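Local coordinates for protein gamma-glutamyltranspeptidase (Klebsiella pneumoniae subsp. pneumoniae, PDB 5HFT) that catalyses the conversion of oxamate to oxalate in the uric acid degradation pathway and belongs to the gamma-glutamyltransferase family, at residues Q91-L94 with F95-I99. Residues are numbered along the deposited sequence; the frame is centred on the assembly and turned at random.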
ATOM      1  N   GLN C  91       2.773   6.354 -13.319  1.00 52.93           N
ATOM      2  CA  GLN C  91       2.763   5.036 -13.947  1.00 47.49           C
ATOM      3  C   GLN C  91       3.001   5.145 -15.451  1.00 49.83           C
ATOM      4  O   GLN C  91       3.672   4.288 -16.042  1.00 46.03           O
ATOM      5  CB  GLN C  91       1.457   4.292 -13.677  1.00 39.45           C
ATOM      6  CG  GLN C  91       1.461   2.934 -14.375  1.00 39.95           C
ATOM      7  CD  GLN C  91       0.195   2.133 -14.215  1.00 37.62           C
ATOM      8  OE1 GLN C  91      -0.914   2.639 -14.403  1.00 48.09           O
ATOM      9  NE2 GLN C  91       0.354   0.869 -13.851  1.00 34.92           N
ATOM     10  N   ALA C  92       2.466   6.192 -16.089  1.00 51.27           N
ATOM     11  CA  ALA C  92       2.744   6.400 -17.506  1.00 45.77           C
ATOM     12  C   ALA C  92       4.238   6.535 -17.729  1.00 48.64           C
ATOM     13  O   ALA C  92       4.823   5.826 -18.556  1.00 48.58           O
ATOM     14  CB  ALA C  92       2.007   7.633 -18.020  1.00 49.94           C
ATOM     15  N   ALA C  93       4.877   7.399 -16.939  1.00 55.41           N
ATOM     16  CA  ALA C  93       6.309   7.638 -17.053  1.00 47.63           C
ATOM     17  C   ALA C  93       7.097   6.343 -16.914  1.00 47.11           C
ATOM     18  O   ALA C  93       7.914   6.002 -17.780  1.00 52.27           O
ATOM     19  CB  ALA C  93       6.740   8.653 -15.992  1.00 46.76           C
ATOM     20  N   LEU C  94       6.894   5.619 -15.812  1.00 41.21           N
ATOM     21  CA  LEU C  94       7.718   4.437 -15.581  1.00 47.70           C
ATOM     22  C   LEU C  94       7.464   3.369 -16.641  1.00 45.19           C
ATOM     23  O   LEU C  94       8.404   2.720 -17.109  1.00 48.80           O
ATOM     24  CB  LEU C  94       7.483   3.891 -14.171  1.00 47.43           C
ATOM     25  CG  LEU C  94       8.052   2.497 -13.877  1.00 47.94           C
ATOM     26  CD1 LEU C  94       9.524   2.359 -14.272  1.00 41.87           C
ATOM     27  CD2 LEU C  94       7.859   2.176 -12.400  1.00 50.14           C
ATOM     28  N   PHE C  95       6.212   3.212 -17.070  1.00 46.01           N
ATOM     29  CA  PHE C  95       5.897   2.262 -18.136  1.00 43.17           C
ATOM     30  C   PHE C  95       6.565   2.666 -19.439  1.00 44.45           C
ATOM     31  O   PHE C  95       7.211   1.849 -20.102  1.00 42.61           O
ATOM     32  CB  PHE C  95       4.384   2.166 -18.325  1.00 45.67           C
ATOM     33  CG  PHE C  95       3.969   1.451 -19.584  1.00 50.02           C
ATOM     34  CD1 PHE C  95       3.908   0.068 -19.625  1.00 47.59           C
ATOM     35  CD2 PHE C  95       3.636   2.165 -20.725  1.00 46.11           C
ATOM     36  CE1 PHE C  95       3.531  -0.581 -20.766  1.00 40.85           C
ATOM     37  CE2 PHE C  95       3.265   1.521 -21.868  1.00 42.72           C
ATOM     38  CZ  PHE C  95       3.205   0.147 -21.891  1.00 45.49           C
ATOM     39  N   THR C  96       6.375   3.918 -19.850  1.00 44.91           N
ATOM     40  CA  THR C  96       6.905   4.333 -21.139  1.00 43.31           C
ATOM     41  C   THR C  96       8.434   4.382 -21.116  1.00 46.87           C
ATOM     42  O   THR C  96       9.081   3.971 -22.082  1.00 49.15           O
ATOM     43  CB  THR C  96       6.286   5.672 -21.560  1.00 41.21           C
ATOM     44  OG1 THR C  96       6.725   6.002 -22.880  1.00 54.33           O
ATOM     45  CG2 THR C  96       6.688   6.780 -20.653  1.00 45.85           C
ATOM     46  N   ARG C  97       9.037   4.839 -20.016  1.00 48.54           N
ATOM     47  CA  ARG C  97      10.497   4.873 -19.934  1.00 47.85           C
ATOM     48  C   ARG C  97      11.085   3.468 -19.896  1.00 46.29           C
ATOM     49  O   ARG C  97      11.903   3.104 -20.748  1.00 47.78           O
ATOM     50  CB  ARG C  97      10.942   5.664 -18.705  1.00 48.59           C
ATOM     51  CG  ARG C  97      11.307   7.096 -19.018  1.00 48.29           C
ATOM     52  CD  ARG C  97      10.890   7.969 -17.876  1.00 52.27           C
ATOM     53  NE  ARG C  97      11.180   9.375 -18.103  1.00 57.64           N
ATOM     54  CZ  ARG C  97      10.797  10.339 -17.268  1.00 62.81           C
ATOM     55  NH1 ARG C  97      10.102  10.039 -16.173  1.00 54.08           N
ATOM     56  NH2 ARG C  97      11.093  11.603 -17.528  1.00 65.48           N
ATOM     57  N   TYR C  98      10.698   2.663 -18.904  1.00 45.38           N
ATOM     58  CA  TYR C  98      11.331   1.357 -18.754  1.00 42.59           C
ATOM     59  C   TYR C  98      10.917   0.410 -19.872  1.00 45.28           C
ATOM     60  O   TYR C  98      11.760  -0.092 -20.626  1.00 48.92           O
ATOM     61  CB  TYR C  98      11.013   0.750 -17.387  1.00 39.88           C
ATOM     62  CG  TYR C  98      11.652  -0.610 -17.213  1.00 36.39           C
ATOM     63  CD1 TYR C  98      13.040  -0.762 -17.193  1.00 38.29           C
ATOM     64  CD2 TYR C  98      10.876  -1.736 -17.066  1.00 37.06           C
ATOM     65  CE1 TYR C  98      13.630  -2.008 -17.040  1.00 35.47           C
ATOM     66  CE2 TYR C  98      11.452  -2.989 -16.917  1.00 40.10           C
ATOM     67  CZ  TYR C  98      12.826  -3.125 -16.905  1.00 40.08           C
ATOM     68  OH  TYR C  98      13.364  -4.388 -16.748  1.00 37.09           O
ATOM     69  N   ILE C  99       9.616   0.154 -19.992  1.00 49.65           N
ATOM     70  CA  ILE C  99       9.129  -0.854 -20.930  1.00 45.70           C
ATOM     71  C   ILE C  99       9.270  -0.375 -22.374  1.00 43.67           C
ATOM     72  O   ILE C  99       9.810  -1.087 -23.228  1.00 45.49           O
ATOM     73  CB  ILE C  99       7.679  -1.241 -20.577  1.00 42.68           C
ATOM     74  CG1 ILE C  99       7.632  -1.722 -19.118  1.00 41.84           C
ATOM     75  CG2 ILE C  99       7.170  -2.317 -21.503  1.00 41.63           C
ATOM     76  CD1 ILE C  99       6.379  -2.439 -18.729  1.00 42.11           C
TER
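Two successive turns of the helix 88-101 are joined by four i to i+4 backbone hydrogen bonds, from the amides of Phe95, Thr96, Arg97 and Tyr98 to the carbonyls of Gln91, Ala92, Ala93 and Leu94. The straightest runs from Thr96 N to Ala92 O, 2.8 Å long with 169° at the hydrogen. On the face turned to the sheet, Leu94 and Tyr98 stand side by side and point the same way, and Leu94 CD1 rests 3.8 Å from Tyr98 CB. With CG anti to the backbone N (chi1 180°), the tyrosine ring is carried beyond this contact, to Met77 of the strand 76-82 and to the helix 105-110, while its OH makes a weak hydrogen bond to Arg75. Leu94 packs on Tyr79 of the same strand, so the leucine and the ring of the tyrosine together hold the helix against the antiparallel sheet of the Ntn-hydrolase fold. Round the helix, the small Ala93 lets the arginine one turn later lie back along the axis: Arg97 NH1 comes obliquely to within 3.6 Å of Ala93 CB. Its chain bends at chi2 (144°), and the long, charged side chain reaches the loop after the helix 105-110, where NH2 is hydrogen-bonded to Pro112 O. Ala92, Phe95 and Thr96 face another protein chain, where Phe95 makes an edge-to-face ring contact; short Ala92 suits close packing there. The methyl CG2 of Thr96 lies over the Ala92 and Ala93 carbonyls of the preceding turn. After Tyr98 the pattern slackens: the i to i+4 bond from Ile99 N to Phe95 O is weak, and residues 95-99 take a wider pi-type turn.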